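Protein ElaA (Escherichia coli, PDB 5Z6N) is probably an N-acetyltransferase of the GNAT superfamily, expected to transfer an acetyl group from acetyl coenzyme A to an amine. Local coordinates at residues K55-R64 and V76-L86. Numbering follows the deposited sequence.
Sequences KNDELVAYAR and VIGRVIVSEAL
Strands 59-67 and 75-82 form an antiparallel beta hairpin in the central sheet of the GNAT fold, here with a beta bulge. Tyr62 and Ile81 are a hydrogen-bonded pair: Ile81 N reaches Tyr62 O at 2.9 Å, and Tyr62 N returns a bond to Ile81 O. Arg64 pairs likewise with Gly78, Arg64 N lying 3.0 Å from Gly78 O. The register slips by one residue between the two pairs. Arg79 sits at the bulge, its backbone in the left-handed helical region (phi 65°). Its CB meets the edge of the Tyr62 ring in plane, 3.6 Å from CE2. The Arg64 chain, extended from CG to NE (chi2 178°), carries its guanidinium alongside that of Arg79, the planes 49° apart. Arg64 CZ lies over one face of the Arg79 group. Asp40 and Asp43 form salt bridges with Arg64, and Asp38 with Arg79. A leucine at Arg64 would probably leave Asp40 and Asp43 without this cationic partner. Towards the other end, Leu86 CD2 packs 3.7 Å from Val60 CG2. Strand 49-54 bonds to the other edge of 59-67, and 112-117 flanks 75-82. Helix 14-31 covers the Tyr62 and Ile81 face; helix 91-106 covers Ala63, Ile77 and Val82.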
loop_
_atom_site.group_PDB
_atom_site.type_symbol
_atom_site.label_atom_id
_atom_site.label_comp_id
_atom_site.label_asym_id
_atom_site.label_seq_id
_atom_site.Cartn_x
_atom_site.Cartn_y
_atom_site.Cartn_z
ATOM N N LYS B 55 10.571 10.555 -12.851
ATOM C CA LYS B 55 11.307 10.455 -14.110
ATOM C C LYS B 55 10.308 10.028 -15.181
ATOM O O LYS B 55 10.148 8.834 -15.451
ATOM C CB LYS B 55 12.480 9.473 -14.002
ATOM C CG LYS B 55 13.316 9.385 -15.263
ATOM C CD LYS B 55 14.571 8.546 -15.063
ATOM C CE LYS B 55 15.655 8.969 -16.033
ATOM N NZ LYS B 55 15.446 10.371 -16.516
ATOM N N ASN B 56 9.626 11.013 -15.773
ATOM C CA ASN B 56 8.648 10.788 -16.834
ATOM C C ASN B 56 7.401 9.963 -16.542
ATOM O O ASN B 56 7.062 9.051 -17.303
ATOM C CB ASN B 56 9.329 10.232 -18.087
ATOM C CG ASN B 56 10.603 10.979 -18.434
ATOM O OD1 ASN B 56 10.591 12.194 -18.652
ATOM N ND2 ASN B 56 11.715 10.258 -18.473
ATOM N N ASP B 57 6.717 10.282 -15.442
ATOM C CA ASP B 57 5.499 9.583 -15.019
ATOM C C ASP B 57 5.951 8.253 -14.416
ATOM O O ASP B 57 5.265 7.233 -14.510
ATOM C CB ASP B 57 4.432 9.365 -16.090
ATOM C CG ASP B 57 3.893 10.666 -16.645
ATOM O OD1 ASP B 57 4.698 11.587 -16.909
ATOM O OD2 ASP B 57 2.662 10.767 -16.819
ATOM N N GLU B 58 7.117 8.272 -13.775
ATOM C CA GLU B 58 7.618 7.124 -13.036
ATOM C C GLU B 58 8.216 7.618 -11.729
ATOM O O GLU B 58 9.040 8.537 -11.732
ATOM C CB GLU B 58 8.663 6.349 -13.843
ATOM C CG GLU B 58 9.022 5.001 -13.237
ATOM C CD GLU B 58 9.033 3.883 -14.259
ATOM O OE1 GLU B 58 8.373 2.854 -14.014
ATOM O OE2 GLU B 58 9.709 4.041 -15.296
ATOM N N LEU B 59 7.789 7.021 -10.619
ATOM C CA LEU B 59 8.243 7.430 -9.295
ATOM C C LEU B 59 9.495 6.635 -8.952
ATOM O O LEU B 59 9.419 5.436 -8.660
ATOM C CB LEU B 59 7.154 7.210 -8.252
ATOM C CG LEU B 59 7.632 7.546 -6.842
ATOM C CD1 LEU B 59 7.835 9.037 -6.696
ATOM C CD2 LEU B 59 6.652 7.042 -5.828
ATOM N N VAL B 60 10.645 7.308 -8.980
ATOM C CA VAL B 60 11.947 6.667 -8.868
ATOM C C VAL B 60 12.716 7.132 -7.637
ATOM O O VAL B 60 13.896 6.810 -7.496
ATOM C CB VAL B 60 12.777 6.888 -10.148
ATOM C CG1 VAL B 60 12.042 6.318 -11.358
ATOM C CG2 VAL B 60 13.063 8.367 -10.344
ATOM N N ALA B 61 12.073 7.879 -6.741
ATOM C CA ALA B 61 12.703 8.358 -5.519
ATOM C C ALA B 61 11.620 8.868 -4.584
ATOM O O ALA B 61 10.651 9.483 -5.034
ATOM C CB ALA B 61 13.722 9.470 -5.807
ATOM N N TYR B 62 11.793 8.621 -3.286
ATOM C CA TYR B 62 10.751 8.955 -2.325
ATOM C C TYR B 62 11.329 9.017 -0.920
ATOM O O TYR B 62 12.245 8.263 -0.582
ATOM C CB TYR B 62 9.604 7.935 -2.368
ATOM C CG TYR B 62 8.590 8.107 -1.251
ATOM C CD1 TYR B 62 7.504 8.941 -1.414
ATOM C CD2 TYR B 62 8.734 7.452 -0.034
ATOM C CE1 TYR B 62 6.585 9.120 -0.416
ATOM C CE2 TYR B 62 7.821 7.627 0.973
ATOM C CZ TYR B 62 6.745 8.462 0.776
ATOM O OH TYR B 62 5.817 8.647 1.770
ATOM N N ALA B 63 10.764 9.908 -0.105
ATOM C CA ALA B 63 11.011 9.941 1.329
ATOM C C ALA B 63 9.873 10.704 1.988
ATOM O O ALA B 63 9.304 11.626 1.398
ATOM C CB ALA B 63 12.360 10.584 1.663
ATOM N N ARG B 64 9.531 10.301 3.210
ATOM C CA ARG B 64 8.481 10.960 3.968
ATOM C C ARG B 64 9.051 11.537 5.257
ATOM O O ARG B 64 10.070 11.069 5.782
ATOM C CB ARG B 64 7.312 10.010 4.286
ATOM C CG ARG B 64 7.349 9.413 5.682
ATOM C CD ARG B 64 6.131 8.514 5.933
ATOM N NE ARG B 64 6.403 7.563 6.997
ATOM C CZ ARG B 64 5.543 6.628 7.384
ATOM N NH1 ARG B 64 4.355 6.530 6.799
ATOM N NH2 ARG B 64 5.857 5.789 8.363
ATOM N N VAL B 76 11.426 13.471 11.811
ATOM C CA VAL B 76 11.781 12.103 11.447
ATOM C C VAL B 76 11.783 11.988 9.931
ATOM O O VAL B 76 10.825 12.407 9.271
ATOM C CB VAL B 76 10.818 11.077 12.070
ATOM C CG1 VAL B 76 10.924 9.730 11.347
ATOM C CG2 VAL B 76 11.104 10.924 13.562
ATOM N N ILE B 77 12.861 11.429 9.385
ATOM C CA ILE B 77 12.940 11.053 7.978
ATOM C C ILE B 77 12.875 9.535 7.896
ATOM O O ILE B 77 13.482 8.836 8.715
ATOM C CB ILE B 77 14.224 11.584 7.312
ATOM C CG1 ILE B 77 14.243 13.110 7.308
ATOM C CG2 ILE B 77 14.358 11.060 5.892
ATOM C CD1 ILE B 77 15.476 13.682 6.649
ATOM N N GLY B 78 12.127 9.025 6.923
ATOM C CA GLY B 78 12.010 7.589 6.755
ATOM C C GLY B 78 11.465 7.252 5.386
ATOM O O GLY B 78 11.083 8.135 4.610
ATOM N N ARG B 79 11.434 5.945 5.104
ATOM C CA ARG B 79 10.945 5.394 3.834
ATOM C C ARG B 79 11.821 5.815 2.652
ATOM O O ARG B 79 11.339 5.946 1.523
ATOM C CB ARG B 79 9.482 5.778 3.579
ATOM C CG ARG B 79 8.507 5.294 4.629
ATOM C CD ARG B 79 8.691 3.812 4.907
ATOM N NE ARG B 79 7.434 3.155 5.237
ATOM C CZ ARG B 79 6.957 3.055 6.474
ATOM N NH1 ARG B 79 5.809 2.438 6.697
ATOM N NH2 ARG B 79 7.611 3.594 7.492
ATOM N N VAL B 80 13.116 6.005 2.896
ATOM C CA VAL B 80 14.015 6.559 1.888
ATOM C C VAL B 80 14.223 5.537 0.777
ATOM O O VAL B 80 14.698 4.421 1.025
ATOM C CB VAL B 80 15.349 6.972 2.524
ATOM C CG1 VAL B 80 16.299 7.529 1.465
ATOM C CG2 VAL B 80 15.105 7.982 3.651
ATOM N N ILE B 81 13.870 5.911 -0.456
ATOM C CA ILE B 81 13.910 4.987 -1.584
ATOM C C ILE B 81 14.538 5.642 -2.802
ATOM O O ILE B 81 14.300 6.821 -3.087
ATOM C CB ILE B 81 12.509 4.465 -1.967
ATOM C CG1 ILE B 81 11.801 3.849 -0.764
ATOM C CG2 ILE B 81 12.624 3.439 -3.079
ATOM C CD1 ILE B 81 10.398 3.401 -1.067
ATOM N N VAL B 82 15.345 4.862 -3.517
ATOM C CA VAL B 82 15.634 5.057 -4.930
ATOM C C VAL B 82 15.223 3.781 -5.652
ATOM O O VAL B 82 15.487 2.675 -5.166
ATOM C CB VAL B 82 17.122 5.371 -5.179
ATOM C CG1 VAL B 82 17.415 5.388 -6.670
ATOM C CG2 VAL B 82 17.509 6.690 -4.528
ATOM N N SER B 83 14.554 3.929 -6.793
ATOM C CA SER B 83 14.124 2.759 -7.550
ATOM C C SER B 83 15.335 2.041 -8.138
ATOM O O SER B 83 16.278 2.674 -8.622
ATOM C CB SER B 83 13.141 3.160 -8.651
ATOM O OG SER B 83 13.795 3.806 -9.726
ATOM N N GLU B 84 15.298 0.702 -8.097
ATOM C CA GLU B 84 16.510 -0.091 -8.301
ATOM C C GLU B 84 17.109 0.092 -9.686
ATOM O O GLU B 84 18.313 -0.126 -9.868
ATOM C CB GLU B 84 16.237 -1.572 -8.041
ATOM C CG GLU B 84 14.899 -2.078 -8.550
ATOM C CD GLU B 84 13.890 -2.236 -7.431
ATOM O OE1 GLU B 84 13.270 -1.225 -7.034
ATOM O OE2 GLU B 84 13.734 -3.375 -6.946
ATOM N N ALA B 85 16.303 0.488 -10.669
ATOM C CA ALA B 85 16.847 0.748 -11.994
ATOM C C ALA B 85 17.768 1.963 -12.014
ATOM O O ALA B 85 18.573 2.097 -12.943
ATOM C CB ALA B 85 15.712 0.938 -13.001
ATOM N N LEU B 86 17.687 2.834 -11.005
ATOM C CA LEU B 86 18.353 4.132 -11.041
ATOM C C LEU B 86 19.403 4.309 -9.948
ATOM O O LEU B 86 19.776 5.447 -9.647
ATOM C CB LEU B 86 17.323 5.260 -10.934
ATOM C CG LEU B 86 16.686 5.794 -12.213
ATOM C CD1 LEU B 86 15.574 4.879 -12.690
ATOM C CD2 LEU B 86 16.172 7.200 -11.980
#